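Local coordinates for ECL CdiI (Enterobacter cloacae subsp. cloacae, PDB 4NTQ), which serves as the immunity protein of a contact-dependent growth inhibition system, binding the toxic ribosomal RNase region of CdiA, at residues Gln19-Val24 with Leu32-Ser37; Leu36-Ile41 with Met68-Lys73; Leu82-Glu87 with Thr131-Val136. All coordinates share one frame; numbering follows the deposited sequence.

Contact 1: residues Gln19-Val24 with Leu32-Ser37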
loop_
_atom_site.group_PDB
_atom_site.type_symbol
_atom_site.label_atom_id
_atom_site.label_comp_id
_atom_site.label_asym_id
_atom_site.label_seq_id
_atom_site.Cartn_x
_atom_site.Cartn_y
_atom_site.Cartn_z
ATOM N N GLN B 19 12.099 6.514 -0.942
ATOM C CA GLN B 19 11.755 7.775 -1.562
ATOM C C GLN B 19 10.517 8.306 -0.862
ATOM O O GLN B 19 9.422 7.725 -1.005
ATOM C CB GLN B 19 11.471 7.560 -3.056
ATOM C CG GLN B 19 10.943 8.779 -3.769
ATOM C CD GLN B 19 11.841 9.988 -3.583
ATOM O OE1 GLN B 19 12.914 10.075 -4.177
ATOM N NE2 GLN B 19 11.400 10.934 -2.758
ATOM N N PRO B 20 10.678 9.395 -0.085
ATOM C CA PRO B 20 9.492 9.995 0.533
ATOM C C PRO B 20 8.586 10.504 -0.564
ATOM O O PRO B 20 9.080 11.096 -1.509
ATOM C CB PRO B 20 10.054 11.162 1.368
ATOM C CG PRO B 20 11.486 10.824 1.594
ATOM C CD PRO B 20 11.920 10.076 0.327
ATOM N N SER B 21 7.290 10.228 -0.440
ATOM C CA SER B 21 6.304 10.495 -1.473
ATOM C C SER B 21 4.942 10.714 -0.836
ATOM O O SER B 21 4.740 10.444 0.350
ATOM C CB SER B 21 6.148 9.288 -2.408
ATOM O OG SER B 21 7.380 8.827 -2.917
ATOM N N SER B 22 3.988 11.145 -1.652
ATOM C CA SER B 22 2.601 11.216 -1.214
ATOM C C SER B 22 1.701 10.610 -2.262
ATOM O O SER B 22 1.985 10.666 -3.462
ATOM C CB SER B 22 2.175 12.661 -1.014
ATOM O OG SER B 22 2.319 13.016 0.340
ATOM N N ILE B 23 0.596 10.044 -1.804
ATOM C CA ILE B 23 -0.482 9.764 -2.710
ATOM C C ILE B 23 -1.616 10.748 -2.421
ATOM O O ILE B 23 -1.967 10.981 -1.270
ATOM C CB ILE B 23 -0.935 8.298 -2.623
ATOM C CG1 ILE B 23 -2.008 8.024 -3.669
ATOM C CG2 ILE B 23 -1.461 7.961 -1.232
ATOM C CD1 ILE B 23 -2.440 6.565 -3.736
ATOM N N VAL B 24 -2.156 11.338 -3.484
ATOM C CA VAL B 24 -3.261 12.284 -3.393
ATOM C C VAL B 24 -4.468 11.737 -4.122
ATOM O O VAL B 24 -4.382 11.393 -5.302
ATOM C CB VAL B 24 -2.935 13.619 -4.089
ATOM C CG1 VAL B 24 -4.088 14.599 -3.908
ATOM C CG2 VAL B 24 -1.644 14.189 -3.556
ATOM N N LEU B 32 3.940 8.362 1.932
ATOM C CA LEU B 32 4.447 7.020 1.639
ATOM C C LEU B 32 5.981 7.009 1.567
ATOM O O LEU B 32 6.613 8.028 1.238
ATOM C CB LEU B 32 3.880 6.511 0.318
ATOM C CG LEU B 32 2.356 6.440 0.187
ATOM C CD1 LEU B 32 2.013 6.161 -1.252
ATOM C CD2 LEU B 32 1.778 5.361 1.125
ATOM N N HIS B 33 6.564 5.855 1.884
ATOM C CA HIS B 33 8.003 5.636 1.760
ATOM C C HIS B 33 8.238 4.482 0.777
ATOM O O HIS B 33 8.190 3.312 1.167
ATOM C CB HIS B 33 8.620 5.286 3.117
ATOM C CG HIS B 33 8.426 6.340 4.166
ATOM N ND1 HIS B 33 8.458 6.071 5.519
ATOM C CD2 HIS B 33 8.220 7.673 4.054
ATOM C CE1 HIS B 33 8.265 7.188 6.197
ATOM N NE2 HIS B 33 8.118 8.178 5.329
ATOM N N LEU B 34 8.487 4.814 -0.490
ATOM C CA LEU B 34 8.652 3.810 -1.529
ATOM C C LEU B 34 10.067 3.251 -1.483
ATOM O O LEU B 34 11.023 3.991 -1.708
ATOM C CB LEU B 34 8.379 4.416 -2.909
ATOM C CG LEU B 34 6.921 4.494 -3.366
ATOM C CD1 LEU B 34 6.076 5.311 -2.404
ATOM C CD2 LEU B 34 6.822 5.060 -4.781
ATOM N N PRO B 35 10.210 1.949 -1.173
ATOM C CA PRO B 35 11.554 1.348 -1.095
ATOM C C PRO B 35 12.208 1.255 -2.468
ATOM O O PRO B 35 11.543 0.928 -3.465
ATOM C CB PRO B 35 11.288 -0.058 -0.529
ATOM C CG PRO B 35 9.891 -0.359 -0.853
ATOM C CD PRO B 35 9.160 0.983 -0.811
ATOM N N LEU B 36 13.507 1.524 -2.509
ATOM C CA LEU B 36 14.248 1.623 -3.763
ATOM C C LEU B 36 15.248 0.484 -3.962
ATOM O O LEU B 36 16.084 0.526 -4.872
ATOM C CB LEU B 36 15.001 2.961 -3.811
ATOM C CG LEU B 36 14.164 4.214 -3.591
ATOM C CD1 LEU B 36 15.070 5.446 -3.460
ATOM C CD2 LEU B 36 13.191 4.385 -4.726
ATOM N N SER B 37 15.200 -0.515 -3.093
ATOM C CA SER B 37 16.239 -1.550 -3.124
ATOM C C SER B 37 16.186 -2.419 -4.390
ATOM O O SER B 37 17.183 -3.008 -4.787
ATOM C CB SER B 37 16.220 -2.406 -1.849
ATOM O OG SER B 37 15.011 -3.130 -1.737
#
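Two neighbouring antiparallel strands, 16-25 and 28-35, are joined here by backbone bonding in a largely buried part of the N-terminal sheet. Gln19 with Leu34 and Ser21 with Leu32 are hydrogen-bonded pairs, and Pro20 with His33 is the non-hydrogen-bonded pair between them. The straightest link runs from Leu32 N to Ser21 O (2.7 Å, 173° at the hydrogen), whereas the return bond from Ser21 N to Leu32 O bends to 141°. In the other hydrogen-bonded pair, Gln19 N gives to Leu34 O at 2.8 Å. Gln19 O is gripped twice, by Leu34 N and by Ser21 OG at 3.0 Å, both from above its carbonyl plane; the second bond fixes the serine hydroxyl within its own strand. Pro20, with no N-H to give, still sends its CA hydrogen toward Leu32 O. This is a beta hairpin, twisted here: segments 19-24 and 32-35 run 131° apart. On the face carrying Gln19, Ser21, Leu32 and Leu34, Leu34 CD1 rests 3.8 Å from Ser21 OG; helix 41-58 covers Leu34 through Ile41, Tyr44 and Trp48. The Leu32 and Ile23 side chains cross obliquely, Leu32 CD1 3.9 Å from Ile23 CB. The bent Gln19 chain turns its amide back in plane onto a lone pair of Pro20 O, NE2 at 2.6 Å, and also bonds Gly8 O. On the other face His33 packs on Ile204 of the Contact-dependent inhibitor A chain.

Contact 2: residues Leu36-Ile41 with Met68-Lys73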
loop_
_atom_site.group_PDB
_atom_site.type_symbol
_atom_site.label_atom_id
_atom_site.label_comp_id
_atom_site.label_asym_id
_atom_site.label_seq_id
_atom_site.Cartn_x
_atom_site.Cartn_y
_atom_site.Cartn_z
ATOM N N LEU B 36 13.507 1.524 -2.509
ATOM C CA LEU B 36 14.248 1.623 -3.763
ATOM C C LEU B 36 15.248 0.484 -3.962
ATOM O O LEU B 36 16.084 0.526 -4.872
ATOM C CB LEU B 36 15.001 2.961 -3.811
ATOM C CG LEU B 36 14.164 4.214 -3.591
ATOM C CD1 LEU B 36 15.070 5.446 -3.460
ATOM C CD2 LEU B 36 13.191 4.385 -4.726
ATOM N N SER B 37 15.200 -0.515 -3.093
ATOM C CA SER B 37 16.239 -1.550 -3.124
ATOM C C SER B 37 16.186 -2.419 -4.390
ATOM O O SER B 37 17.183 -3.008 -4.787
ATOM C CB SER B 37 16.220 -2.406 -1.849
ATOM O OG SER B 37 15.011 -3.130 -1.737
ATOM N N TYR B 38 15.028 -2.462 -5.032
ATOM C CA TYR B 38 14.831 -3.266 -6.242
ATOM C C TYR B 38 14.409 -2.377 -7.421
ATOM O O TYR B 38 15.002 -2.434 -8.492
ATOM C CB TYR B 38 13.785 -4.360 -5.980
ATOM C CG TYR B 38 13.527 -5.303 -7.141
ATOM C CD1 TYR B 38 14.447 -6.290 -7.486
ATOM C CD2 TYR B 38 12.350 -5.229 -7.868
ATOM C CE1 TYR B 38 14.207 -7.160 -8.539
ATOM C CE2 TYR B 38 12.096 -6.096 -8.923
ATOM C CZ TYR B 38 13.031 -7.052 -9.249
ATOM O OH TYR B 38 12.780 -7.899 -10.283
ATOM N N TRP B 39 13.388 -1.554 -7.211
ATOM C CA TRP B 39 12.921 -0.597 -8.214
ATOM C C TRP B 39 13.378 0.822 -7.901
ATOM O O TRP B 39 13.284 1.253 -6.755
ATOM C CB TRP B 39 11.399 -0.562 -8.200
ATOM C CG TRP B 39 10.731 -1.556 -9.107
ATOM C CD1 TRP B 39 11.336 -2.456 -9.937
ATOM C CD2 TRP B 39 9.321 -1.736 -9.279
ATOM N NE1 TRP B 39 10.387 -3.190 -10.611
ATOM C CE2 TRP B 39 9.143 -2.765 -10.224
ATOM C CE3 TRP B 39 8.195 -1.134 -8.717
ATOM C CZ2 TRP B 39 7.879 -3.203 -10.619
ATOM C CZ3 TRP B 39 6.937 -1.570 -9.116
ATOM C CH2 TRP B 39 6.794 -2.592 -10.056
ATOM N N ASP B 40 13.836 1.564 -8.909
ATOM C CA ASP B 40 13.915 3.023 -8.771
ATOM C C ASP B 40 12.554 3.623 -9.103
ATOM O O ASP B 40 11.604 2.886 -9.386
ATOM C CB ASP B 40 15.032 3.641 -9.638
ATOM C CG ASP B 40 14.883 3.334 -11.131
ATOM O OD1 ASP B 40 15.919 3.258 -11.823
ATOM O OD2 ASP B 40 13.751 3.184 -11.625
ATOM N N ILE B 41 12.451 4.950 -9.078
ATOM C CA ILE B 41 11.159 5.624 -9.267
ATOM C C ILE B 41 10.673 5.535 -10.718
ATOM O O ILE B 41 9.473 5.465 -10.988
ATOM C CB ILE B 41 11.204 7.093 -8.765
ATOM C CG1 ILE B 41 11.368 7.093 -7.252
ATOM C CG2 ILE B 41 9.896 7.851 -9.076
ATOM C CD1 ILE B 41 10.090 6.703 -6.505
HETATM N N MSE B 68 8.016 -2.713 -3.659
HETATM C CA MSE B 68 8.385 -3.810 -4.516
HETATM C C MSE B 68 9.769 -4.280 -4.131
HETATM O O MSE B 68 10.647 -3.475 -3.811
HETATM C CB MSE B 68 8.382 -3.373 -5.978
HETATM C CG MSE B 68 8.711 -4.495 -6.950
HETATM SE SE MSE B 68 7.356 -5.916 -6.869
HETATM C CE MSE B 68 5.765 -4.756 -6.795
ATOM N N TYR B 69 9.951 -5.592 -4.146
ATOM C CA TYR B 69 11.256 -6.175 -3.919
ATOM C C TYR B 69 11.413 -7.259 -4.940
ATOM O O TYR B 69 10.515 -7.460 -5.763
ATOM C CB TYR B 69 11.341 -6.737 -2.508
ATOM C CG TYR B 69 11.191 -5.672 -1.448
ATOM C CD1 TYR B 69 9.939 -5.357 -0.920
ATOM C CD2 TYR B 69 12.297 -4.962 -0.989
ATOM C CE1 TYR B 69 9.802 -4.377 0.049
ATOM C CE2 TYR B 69 12.172 -3.983 -0.023
ATOM C CZ TYR B 69 10.931 -3.693 0.495
ATOM O OH TYR B 69 10.811 -2.712 1.455
ATOM N N GLU B 70 12.564 -7.926 -4.910
ATOM C CA GLU B 70 12.770 -9.148 -5.665
ATOM C C GLU B 70 11.539 -10.010 -5.459
ATOM O O GLU B 70 11.225 -10.377 -4.329
ATOM C CB GLU B 70 14.002 -9.878 -5.140
ATOM C CG GLU B 70 14.459 -11.039 -6.007
ATOM C CD GLU B 70 15.219 -10.579 -7.237
ATOM O OE1 GLU B 70 16.047 -9.652 -7.105
ATOM O OE2 GLU B 70 14.990 -11.141 -8.331
ATOM N N PRO B 71 10.811 -10.297 -6.546
ATOM C CA PRO B 71 9.550 -11.051 -6.455
ATOM C C PRO B 71 9.648 -12.427 -5.765
ATOM O O PRO B 71 8.700 -12.809 -5.075
ATOM C CB PRO B 71 9.118 -11.187 -7.921
ATOM C CG PRO B 71 9.742 -9.984 -8.595
ATOM C CD PRO B 71 11.065 -9.789 -7.907
ATOM N N GLU B 72 10.757 -13.150 -5.926
ATOM C CA GLU B 72 10.906 -14.445 -5.256
ATOM C C GLU B 72 11.261 -14.284 -3.780
ATOM O O GLU B 72 11.095 -15.213 -2.991
ATOM C CB GLU B 72 11.946 -15.325 -5.968
ATOM N N LYS B 73 11.756 -13.108 -3.406
ATOM C CA LYS B 73 12.119 -12.874 -2.019
ATOM C C LYS B 73 11.095 -11.983 -1.337
ATOM O O LYS B 73 11.307 -11.526 -0.227
ATOM C CB LYS B 73 13.515 -12.267 -1.918
HETATM O O HOH W 1 12.276 -1.348 -4.507
#
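A Met-aromatic contact is part of this meeting of two loops, between strand 28-35 and helix 41-58 and between strands 61-65 and 76-85. Met68, present as selenomethionine, holds CG anti to its backbone N (chi1 -178°), then bends at both following torsions over one face of Trp39. Met68 CG makes a CH-pi contact above the middle of the Trp39 six-membered ring, 3.6 Å from its centroid, while Met68 CB presses on Trp39 CE3 at 3.5 Å. Met68 SE stands higher above the same Trp39 ring, 4.7 Å from its centroid. The indole also meets Tyr44 edge-to-face and touches Pro106. Tyr38, its CG likewise anti to the backbone N, lays one ring face along the backbone of Tyr69 and Glu70: Glu70 CA stands 3.9 Å from the ring centroid, with Tyr69 O and Glu70 N nearer the rim. Pro71 CD meets the phenol end, 3.5 Å from Tyr38 OH. The Glu70 carboxylate is turned 76° from the ring and brings OE1 to 3.4 Å from Tyr38 CE1. Tyr69 OH is hydrogen-bonded to Glu16 OE2, and Tyr69 packs on Gln181 of the Contact-dependent inhibitor A chain. No hydrogen bond crosses directly; one water, accepting from Trp39 N and donating to Met68 O at 2.8 Å, bridges the loops. Cohesion thus rests mainly on van der Waals and CH-pi packing against Trp39 and Tyr38, with that water linking the backbones.

Contact 3: residues Leu82-Glu87 with Thr131-Val136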
loop_
_atom_site.group_PDB
_atom_site.type_symbol
_atom_site.label_atom_id
_atom_site.label_comp_id
_atom_site.label_asym_id
_atom_site.label_seq_id
_atom_site.Cartn_x
_atom_site.Cartn_y
_atom_site.Cartn_z
ATOM N N LEU B 82 -7.325 1.026 -7.942
ATOM C CA LEU B 82 -8.334 1.907 -8.530
ATOM C C LEU B 82 -9.405 1.056 -9.194
ATOM O O LEU B 82 -9.094 0.168 -9.984
ATOM C CB LEU B 82 -7.703 2.842 -9.564
ATOM C CG LEU B 82 -6.936 4.075 -9.069
ATOM C CD1 LEU B 82 -5.853 3.746 -8.054
ATOM C CD2 LEU B 82 -6.336 4.805 -10.241
ATOM N N TYR B 83 -10.667 1.306 -8.859
ATOM C CA TYR B 83 -11.750 0.578 -9.484
ATOM C C TYR B 83 -12.561 1.566 -10.292
ATOM O O TYR B 83 -12.973 2.587 -9.771
ATOM C CB TYR B 83 -12.642 -0.080 -8.431
ATOM C CG TYR B 83 -12.054 -1.274 -7.710
ATOM C CD1 TYR B 83 -12.026 -2.531 -8.316
ATOM C CD2 TYR B 83 -11.576 -1.162 -6.400
ATOM C CE1 TYR B 83 -11.515 -3.636 -7.654
ATOM C CE2 TYR B 83 -11.053 -2.281 -5.711
ATOM C CZ TYR B 83 -11.025 -3.506 -6.356
ATOM O OH TYR B 83 -10.521 -4.605 -5.714
ATOM N N PHE B 84 -12.784 1.270 -11.560
ATOM C CA PHE B 84 -13.494 2.198 -12.436
ATOM C C PHE B 84 -14.982 1.896 -12.585
ATOM O O PHE B 84 -15.359 0.788 -12.967
ATOM C CB PHE B 84 -12.833 2.217 -13.803
ATOM C CG PHE B 84 -11.378 2.543 -13.745
ATOM C CD1 PHE B 84 -10.963 3.860 -13.585
ATOM C CD2 PHE B 84 -10.422 1.542 -13.831
ATOM C CE1 PHE B 84 -9.616 4.186 -13.522
ATOM C CE2 PHE B 84 -9.057 1.851 -13.759
ATOM C CZ PHE B 84 -8.656 3.184 -13.607
ATOM N N GLU B 85 -15.824 2.876 -12.255
ATOM C CA GLU B 85 -17.262 2.782 -12.508
ATOM C C GLU B 85 -17.775 4.081 -13.089
ATOM O O GLU B 85 -17.922 5.082 -12.370
ATOM C CB GLU B 85 -18.026 2.452 -11.235
ATOM C CG GLU B 85 -17.812 1.037 -10.774
ATOM C CD GLU B 85 -18.604 0.710 -9.530
ATOM O OE1 GLU B 85 -19.778 1.153 -9.415
ATOM O OE2 GLU B 85 -18.043 0.008 -8.673
ATOM N N ASP B 86 -18.043 4.046 -14.392
ATOM C CA ASP B 86 -18.393 5.235 -15.158
ATOM C C ASP B 86 -17.344 6.361 -15.042
ATOM O O ASP B 86 -16.194 6.146 -15.430
ATOM C CB ASP B 86 -19.811 5.675 -14.822
ATOM C CG ASP B 86 -20.819 4.554 -15.024
ATOM O OD1 ASP B 86 -21.817 4.492 -14.268
ATOM O OD2 ASP B 86 -20.590 3.722 -15.928
ATOM N N GLU B 87 -17.726 7.530 -14.521
ATOM C CA GLU B 87 -16.795 8.657 -14.402
ATOM C C GLU B 87 -16.288 8.789 -12.975
ATOM O O GLU B 87 -15.722 9.814 -12.594
ATOM C CB GLU B 87 -17.461 9.963 -14.825
ATOM C CG GLU B 87 -17.913 10.002 -16.281
ATOM C CD GLU B 87 -16.750 10.101 -17.248
ATOM O OE1 GLU B 87 -15.857 10.944 -17.014
ATOM O OE2 GLU B 87 -16.724 9.329 -18.234
ATOM N N THR B 131 -12.196 9.592 -6.498
ATOM C CA THR B 131 -11.849 10.713 -7.347
ATOM C C THR B 131 -12.458 10.474 -8.729
ATOM O O THR B 131 -12.917 9.376 -9.016
ATOM C CB THR B 131 -10.318 10.891 -7.439
ATOM O OG1 THR B 131 -10.032 12.071 -8.176
ATOM C CG2 THR B 131 -9.641 9.690 -8.120
ATOM N N ASP B 132 -12.476 11.495 -9.579
ATOM C CA ASP B 132 -13.148 11.379 -10.873
ATOM C C ASP B 132 -12.233 10.724 -11.918
ATOM O O ASP B 132 -11.017 10.695 -11.758
ATOM C CB ASP B 132 -13.613 12.750 -11.353
ATOM C CG ASP B 132 -12.460 13.632 -11.776
ATOM O OD1 ASP B 132 -11.481 13.745 -11.020
ATOM O OD2 ASP B 132 -12.514 14.197 -12.879
ATOM N N LEU B 133 -12.824 10.189 -12.981
ATOM C CA LEU B 133 -12.059 9.537 -14.043
ATOM C C LEU B 133 -11.047 10.474 -14.679
ATOM O O LEU B 133 -9.899 10.083 -14.898
ATOM C CB LEU B 133 -12.989 8.997 -15.125
ATOM C CG LEU B 133 -12.310 8.223 -16.247
ATOM C CD1 LEU B 133 -11.446 7.124 -15.636
ATOM C CD2 LEU B 133 -13.364 7.634 -17.179
ATOM N N ASN B 134 -11.466 11.707 -14.975
ATOM C CA ASN B 134 -10.570 12.673 -15.613
ATOM C C ASN B 134 -9.269 12.873 -14.850
ATOM O O ASN B 134 -8.208 13.068 -15.449
ATOM C CB ASN B 134 -11.253 14.034 -15.798
ATOM C CG ASN B 134 -12.141 14.085 -17.032
ATOM O OD1 ASN B 134 -11.906 13.387 -18.018
ATOM N ND2 ASN B 134 -13.160 14.930 -16.982
ATOM N N SER B 135 -9.338 12.828 -13.525
ATOM C CA SER B 135 -8.142 13.131 -12.754
ATOM C C SER B 135 -7.179 11.943 -12.850
ATOM O O SER B 135 -5.962 12.111 -12.782
ATOM C CB SER B 135 -8.480 13.493 -11.306
ATOM O OG SER B 135 -8.960 12.357 -10.625
ATOM N N VAL B 136 -7.725 10.748 -13.049
ATOM C CA VAL B 136 -6.888 9.567 -13.240
ATOM C C VAL B 136 -6.284 9.562 -14.639
ATOM O O VAL B 136 -5.118 9.211 -14.829
ATOM C CB VAL B 136 -7.671 8.269 -12.999
ATOM C CG1 VAL B 136 -6.808 7.058 -13.343
ATOM C CG2 VAL B 136 -8.138 8.204 -11.544
HETATM O O HOH W 2 -14.056 12.547 -14.713
#
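Leu133 sets CG anti to its backbone N (chi1 -176°), while Phe84 sets its ring anti to its own carbonyl carbon (chi1 -55°), and the two side chains cross at about a right angle, Leu133 CD1 3.9 Å from Phe84 CD1. Val136, with CG1 anti to the backbone N, points that methyl at the edge of the Phe84 ring and, tip to tip, at Leu82 CD2, 3.9 Å away. Phe84 thus meets Leu133 and Val136, one helical turn apart, while Leu82 meets Val136. Leu52 and Leu56 of helix 41-58 and Val89 of strand 88-97 close round the same apolar group. Beyond the strand, Asp86 and Glu87 form the two-residue type II' turn leading to strand 88-97. Glu87 O accepts from Leu133 N at 2.9 Å, with the donor well above the carbonyl plane. The Glu87 chain bends so that its carboxylate crosses Leu133 obliquely, Glu87 OE2 3.9 Å from Leu133 CD2. A water gives to Asp132 OD2 at 2.9 Å and weakly to Glu87 OE1, and accepts from Asn134 N, so it sits between two probably negative groups and a helix N-H. Ser135 OG gives to Asp132 O at 2.9 Å and accepts from Thr131 OG1 at 2.7 Å. Asp132 is the N-cap, its OD1 accepting weakly from Ser135 N: a capped strand-to-helix junction, with helix 133-144 starting against the face of an antiparallel sheet beside a hairpin turn.

In the fold
Contacts 1 and 2 are neighbours, centres 13 Å apart, and share Leu36 and Ser37, where the hairpin strand runs out into the loop. They touch directly: Pro35 CB lies 3.3 Å from Tyr69 OH, and Gln19 CG 3.5 Å from Ile41 CD1. Contact 3 stands on the opposite side of the chain's centre, its own centre about 23 Å from that of contact 1 and 28 Å from that of contact 2. Helix 41-58 spans the gap, its early residues Ile41, Tyr44 and Trp48 packing on contact 1 and its later Leu52 and Leu56 on contact 3. The toxin chain reaches contacts 1 and 2 but not contact 3.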